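Local coordinates for protein major allergen Alt a 1 (Alternaria alternata, PDB 3V0R) that may bind host plant thaumatin-like proteins and inhibit their beta-glucanase activity, as a secreted, disulfide-linked fungal homodimer, at residues K56-D59 / H60-Y63. Sequence-based numbering, arbitrary orientation.
Sequences KLED and HKWY. With SO4 (sulfate ion), chain D.
With CG anti to its carbonyl carbon (chi1 -69°), Y63 sends its ring back toward L57 and E58, while L57, set the same way (chi1 -66°), turns CD2 onto one ring face. L57 CD2 lies 4.1 Å from the Y63 ring centroid, a CH-pi contact in which leucine offers a branch-end methyl to the flat face; A52 touches both side chains. Tyrosine fits because its phenol also reaches a main-chain donor: E58 N gives a nearly straight hydrogen bond to Y63 OH, 2.9 Å at 170°. The bend lies at the surface of the Alt a 1 beta-barrel, in the connection from strand 47-53 into strand 63-64, which Y63 opens; H60 there takes a left-handed backbone conformation. Inside, a water donates to E58 O at 2.7 Å and to K61 O at 2.8 Å, bridging the carbonyls; this water and E58 O lie in the Y63 ring plane, at its edge. Across the ring plane from L57, the extended K61 chain crosses E58, its CD 4.0 Å from E58 CB; their charged ends stay apart, so aliphatic carbon touches. D59 bonds through OD1 to S77. A sulfate, probably from the crystallisation liquor, accepts hydrogen bonds from K56 N and D55 N.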
# COMPACT_ATOMS: atom_id res chain seq x y z
N LYS A 56 -15.82 -5.08 10.78
CA LYS A 56 -16.25 -6.47 10.98
C LYS A 56 -16.20 -7.21 9.66
O LYS A 56 -16.99 -6.96 8.79
CB LYS A 56 -17.65 -6.50 11.57
CG LYS A 56 -18.26 -7.88 11.72
CD LYS A 56 -19.48 -7.78 12.64
CE LYS A 56 -20.61 -8.71 12.20
NZ LYS A 56 -20.33 -10.14 12.51
N LEU A 57 -15.25 -8.12 9.51
CA LEU A 57 -15.20 -8.91 8.27
C LEU A 57 -16.35 -9.94 8.26
O LEU A 57 -16.71 -10.45 9.30
CB LEU A 57 -13.85 -9.62 8.14
CG LEU A 57 -12.64 -8.72 7.94
CD1 LEU A 57 -11.31 -9.48 8.02
CD2 LEU A 57 -12.73 -8.05 6.54
N GLU A 58 -16.90 -10.22 7.08
CA GLU A 58 -18.01 -11.12 6.94
C GLU A 58 -17.54 -12.47 6.36
O GLU A 58 -16.60 -12.51 5.51
CB GLU A 58 -19.06 -10.52 5.98
CG GLU A 58 -19.51 -9.09 6.33
CD GLU A 58 -20.22 -8.96 7.67
OE1 GLU A 58 -20.68 -9.97 8.23
OE2 GLU A 58 -20.35 -7.79 8.18
N ASP A 59 -18.16 -13.56 6.84
CA ASP A 59 -18.06 -14.85 6.17
C ASP A 59 -18.81 -14.86 4.81
O ASP A 59 -19.73 -14.09 4.55
CB ASP A 59 -18.52 -16.01 7.06
CG ASP A 59 -17.77 -16.07 8.38
OD1 ASP A 59 -16.51 -16.12 8.41
OD2 ASP A 59 -18.45 -15.97 9.42
N HIS A 60 -18.40 -15.77 3.94
CA HIS A 60 -18.98 -15.94 2.63
C HIS A 60 -19.19 -14.65 1.88
O HIS A 60 -20.28 -14.41 1.39
CB HIS A 60 -20.23 -16.79 2.62
CG HIS A 60 -21.21 -16.48 3.64
ND1 HIS A 60 -21.21 -17.11 4.85
CD2 HIS A 60 -22.34 -15.66 3.61
CE1 HIS A 60 -22.24 -16.66 5.59
NE2 HIS A 60 -22.94 -15.76 4.85
N LYS A 61 -18.15 -13.83 1.85
CA LYS A 61 -18.16 -12.58 1.10
C LYS A 61 -16.83 -12.42 0.39
O LYS A 61 -15.82 -12.67 0.96
CB LYS A 61 -18.36 -11.44 2.05
CG LYS A 61 -18.36 -10.10 1.36
CD LYS A 61 -18.49 -8.96 2.35
CE LYS A 61 -18.61 -7.67 1.51
NZ LYS A 61 -18.43 -6.57 2.43
N TRP A 62 -16.84 -12.00 -0.88
CA TRP A 62 -15.58 -11.83 -1.62
C TRP A 62 -14.86 -10.59 -1.16
O TRP A 62 -15.48 -9.51 -1.05
CB TRP A 62 -15.85 -11.62 -3.11
CG TRP A 62 -16.35 -12.86 -3.83
CD1 TRP A 62 -17.54 -13.01 -4.52
CD2 TRP A 62 -15.67 -14.11 -3.97
NE1 TRP A 62 -17.63 -14.28 -5.04
CE2 TRP A 62 -16.57 -14.98 -4.73
CE3 TRP A 62 -14.47 -14.61 -3.54
CZ2 TRP A 62 -16.24 -16.25 -5.03
CZ3 TRP A 62 -14.18 -15.90 -3.86
CH2 TRP A 62 -15.06 -16.69 -4.60
N TYR A 63 -13.58 -10.71 -0.88
CA TYR A 63 -12.73 -9.57 -0.63
C TYR A 63 -11.60 -9.65 -1.64
O TYR A 63 -11.13 -10.72 -1.97
CB TYR A 63 -12.14 -9.63 0.79
CG TYR A 63 -13.16 -9.42 1.88
CD1 TYR A 63 -13.53 -8.12 2.23
CD2 TYR A 63 -13.73 -10.48 2.57
CE1 TYR A 63 -14.48 -7.89 3.23
CE2 TYR A 63 -14.71 -10.23 3.56
CZ TYR A 63 -15.05 -8.94 3.88
OH TYR A 63 -15.98 -8.70 4.85
S SO4 D . -16.83 -2.01 8.08
O1 SO4 D . -17.04 -2.29 6.62
O2 SO4 D . -17.06 -3.28 8.84
O3 SO4 D . -15.47 -1.33 8.14
O4 SO4 D . -17.86 -1.05 8.58
O HOH W 1 -15.33 -13.76 3.45